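Local structure of de novo designed WSHC8 (Synthetic construct, 6O35) at residues A[27-32]-A[74-79]. The protein assembles, by computational design, into an eight-subunit helical bundle, probably forming a pore, with each subunit contributing a two-helix hairpin. Numbering follows the deposited sequence.
Sequences KEFQEL and LTAWEI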
ATOM      1  N   LYS A  27      22.208   7.950   2.748  1.00 53.52           N
ATOM      2  CA  LYS A  27      23.565   7.412   2.744  1.00 55.93           C
ATOM      3  C   LYS A  27      23.718   6.307   3.782  1.00 53.45           C
ATOM      4  O   LYS A  27      24.262   5.236   3.490  1.00 52.37           O
ATOM      5  CB  LYS A  27      24.576   8.531   3.003  1.00 57.63           C
ATOM      6  CG  LYS A  27      25.166   9.151   1.745  1.00 60.79           C
ATOM      7  CD  LYS A  27      25.988   8.144   0.955  1.00 60.35           C
ATOM      8  N   GLU A  28      23.245   6.555   5.008  1.00 56.86           N
ATOM      9  CA  GLU A  28      23.364   5.558   6.068  1.00 55.63           C
ATOM     10  C   GLU A  28      22.791   4.216   5.635  1.00 56.94           C
ATOM     11  O   GLU A  28      23.389   3.164   5.891  1.00 57.02           O
ATOM     12  CB  GLU A  28      22.661   6.053   7.334  1.00 61.82           C
ATOM     13  CG  GLU A  28      23.417   7.144   8.079  1.00 70.56           C
ATOM     14  CD  GLU A  28      22.639   7.703   9.258  1.00 76.48           C
ATOM     15  OE1 GLU A  28      21.402   7.532   9.295  1.00 75.77           O
ATOM     16  OE2 GLU A  28      23.268   8.314  10.148  1.00 78.06           O
ATOM     17  N   PHE A  29      21.631   4.228   4.975  1.00 59.95           N
ATOM     18  CA  PHE A  29      21.046   2.977   4.507  1.00 59.15           C
ATOM     19  C   PHE A  29      21.966   2.291   3.505  1.00 64.87           C
ATOM     20  O   PHE A  29      22.197   1.078   3.584  1.00 71.88           O
ATOM     21  CB  PHE A  29      19.674   3.224   3.884  1.00 56.42           C
ATOM     22  CG  PHE A  29      19.120   2.027   3.170  1.00 57.57           C
ATOM     23  CD1 PHE A  29      18.405   1.061   3.858  1.00 59.49           C
ATOM     24  CD2 PHE A  29      19.331   1.854   1.811  1.00 61.75           C
ATOM     25  CE1 PHE A  29      17.904  -0.048   3.205  1.00 61.76           C
ATOM     26  CE2 PHE A  29      18.835   0.745   1.155  1.00 62.83           C
ATOM     27  CZ  PHE A  29      18.116  -0.204   1.850  1.00 62.61           C
ATOM     28  N   GLN A  30      22.493   3.051   2.542  1.00 63.03           N
ATOM     29  CA  GLN A  30      23.395   2.468   1.554  1.00 58.62           C
ATOM     30  C   GLN A  30      24.602   1.829   2.229  1.00 54.62           C
ATOM     31  O   GLN A  30      25.001   0.712   1.878  1.00 57.54           O
ATOM     32  CB  GLN A  30      23.838   3.531   0.551  1.00 57.91           C
ATOM     33  CG  GLN A  30      22.721   4.033  -0.350  1.00 56.52           C
ATOM     34  CD  GLN A  30      22.061   2.918  -1.140  1.00 58.50           C
ATOM     35  OE1 GLN A  30      22.721   2.201  -1.892  1.00 58.18           O
ATOM     36  NE2 GLN A  30      20.755   2.763  -0.965  1.00 63.56           N
ATOM     37  N   GLU A  31      25.195   2.519   3.206  1.00 64.07           N
ATOM     38  CA  GLU A  31      26.262   1.912   3.991  1.00 60.74           C
ATOM     39  C   GLU A  31      25.748   0.695   4.752  1.00 58.63           C
ATOM     40  O   GLU A  31      26.434  -0.331   4.836  1.00 56.53           O
ATOM     41  CB  GLU A  31      26.854   2.938   4.956  1.00 56.78           C
ATOM     42  CG  GLU A  31      27.416   4.178   4.278  1.00 51.08           C
ATOM     43  N   LEU A  32      24.538   0.790   5.311  1.00 48.57           N
ATOM     44  CA  LEU A  32      23.956  -0.339   6.030  1.00 43.12           C
ATOM     45  C   LEU A  32      23.746  -1.526   5.098  1.00 45.09           C
ATOM     46  O   LEU A  32      24.168  -2.649   5.396  1.00 44.65           O
ATOM     47  CB  LEU A  32      22.631   0.079   6.665  1.00 39.71           C
ATOM     48  CG  LEU A  32      21.992  -0.916   7.634  1.00 47.76           C
ATOM     49  CD1 LEU A  32      22.641  -0.820   9.007  1.00 49.41           C
ATOM     50  CD2 LEU A  32      20.492  -0.688   7.726  1.00 54.38           C
ATOM     51  N   LEU A  74      14.982  -0.921  -4.434  1.00 38.58           N
ATOM     52  CA  LEU A  74      13.708  -0.360  -4.870  1.00 38.77           C
ATOM     53  C   LEU A  74      12.977   0.301  -3.710  1.00 44.11           C
ATOM     54  O   LEU A  74      12.461   1.419  -3.838  1.00 50.32           O
ATOM     55  CB  LEU A  74      12.841  -1.453  -5.493  1.00 39.32           C
ATOM     56  CG  LEU A  74      13.203  -1.873  -6.915  1.00 41.80           C
ATOM     57  CD1 LEU A  74      12.471  -3.151  -7.301  1.00 39.15           C
ATOM     58  CD2 LEU A  74      12.891  -0.751  -7.896  1.00 32.42           C
ATOM     59  N   THR A  75      12.915  -0.380  -2.564  1.00 44.36           N
ATOM     60  CA  THR A  75      12.222   0.175  -1.407  1.00 40.58           C
ATOM     61  C   THR A  75      12.894   1.455  -0.923  1.00 40.87           C
ATOM     62  O   THR A  75      12.216   2.440  -0.607  1.00 44.67           O
ATOM     63  CB  THR A  75      12.166  -0.863  -0.287  1.00 38.88           C
ATOM     64  OG1 THR A  75      11.269  -1.917  -0.660  1.00 42.00           O
ATOM     65  CG2 THR A  75      11.693  -0.232   1.008  1.00 39.53           C
ATOM     66  N   ALA A  76      14.227   1.461  -0.852  1.00 35.79           N
ATOM     67  CA  ALA A  76      14.934   2.677  -0.471  1.00 38.85           C
ATOM     68  C   ALA A  76      14.758   3.760  -1.529  1.00 32.20           C
ATOM     69  O   ALA A  76      14.593   4.940  -1.202  1.00 34.75           O
ATOM     70  CB  ALA A  76      16.415   2.374  -0.251  1.00 27.83           C
ATOM     71  N   TRP A  77      14.794   3.374  -2.806  1.00 30.46           N
ATOM     72  CA  TRP A  77      14.523   4.315  -3.885  1.00 26.89           C
ATOM     73  C   TRP A  77      13.120   4.894  -3.759  1.00 35.80           C
ATOM     74  O   TRP A  77      12.911   6.095  -3.976  1.00 27.26           O
ATOM     75  CB  TRP A  77      14.709   3.607  -5.226  1.00 26.91           C
ATOM     76  CG  TRP A  77      14.380   4.419  -6.438  1.00 31.55           C
ATOM     77  CD1 TRP A  77      14.231   5.776  -6.512  1.00 26.70           C
ATOM     78  CD2 TRP A  77      14.156   3.917  -7.759  1.00 30.28           C
ATOM     79  NE1 TRP A  77      13.926   6.146  -7.800  1.00 27.83           N
ATOM     80  CE2 TRP A  77      13.874   5.024  -8.585  1.00 30.82           C
ATOM     81  CE3 TRP A  77      14.167   2.640  -8.325  1.00 30.57           C
ATOM     82  CZ2 TRP A  77      13.606   4.893  -9.944  1.00 37.15           C
ATOM     83  CZ3 TRP A  77      13.900   2.509  -9.676  1.00 36.38           C
ATOM     84  CH2 TRP A  77      13.623   3.631 -10.471  1.00 37.21           C
ATOM     85  N   GLU A  78      12.147   4.057  -3.398  1.00 44.57           N
ATOM     86  CA  GLU A  78      10.779   4.536  -3.242  1.00 39.03           C
ATOM     87  C   GLU A  78      10.678   5.562  -2.124  1.00 39.70           C
ATOM     88  O   GLU A  78      10.020   6.598  -2.278  1.00 45.72           O
ATOM     89  CB  GLU A  78       9.848   3.355  -2.976  1.00 39.61           C
ATOM     90  CG  GLU A  78       8.427   3.750  -2.630  1.00 39.58           C
ATOM     91  N   ILE A  79      11.332   5.302  -0.992  1.00 38.10           N
ATOM     92  CA  ILE A  79      11.240   6.203   0.151  1.00 36.18           C
ATOM     93  C   ILE A  79      11.917   7.535  -0.166  1.00 48.14           C
ATOM     94  O   ILE A  79      11.310   8.604  -0.050  1.00 48.07           O
ATOM     95  CB  ILE A  79      11.847   5.552   1.404  1.00 40.01           C
ATOM     96  CG1 ILE A  79      11.094   4.272   1.767  1.00 43.73           C
ATOM     97  CG2 ILE A  79      11.825   6.529   2.567  1.00 32.60           C
ATOM     98  CD1 ILE A  79      11.887   3.325   2.646  1.00 26.50           C
TER
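Phe29 reaches across to Ala76, and this one apolar pair carries nearly all of the contact between segments 27-32 and 74-79. The Ala76 methyl meets the Phe29 ring obliquely, around CE2, which lies 3.2 Å from Ala76 CB; that is short for two carbons, and at this resolution probably not to be taken to the last tenth. Phe29 CD2 and Ala76 CB are 3.6 Å apart, and Phe29 CZ to Ala76 CB is 3.7 Å, so the methyl is centred on CE2. With CG anti to the backbone N (chi1 170°), the ring extends from its own helix toward the partner. The CA atoms of Phe29 and Ala76 are the nearest pair, 7.9 Å apart, consistent with the small alanine side chain.

Gln30 adds a loose contact with the methyl. Its chain curls, bringing the amide end nearer helix 55-101, with NE2 in the plane of the Phe29 ring at its edge; Gln30 NE2 stays 4.4 Å from Ala76 CB. Its polar partner lies just outside segment 74-79: the same NE2 gives a weak hydrogen bond to OE1 of Gln73, three residues before Ala76.

The pair sits near the middle of the chain, where helix 3-50 runs antiparallel to helix 55-101 in a two-helix hairpin. A second subunit closes over it: its Leu74 packs on Phe29 and its Trp77 on Ala76, joining the hairpin interior to the interface between neighbouring subunits of the octamer.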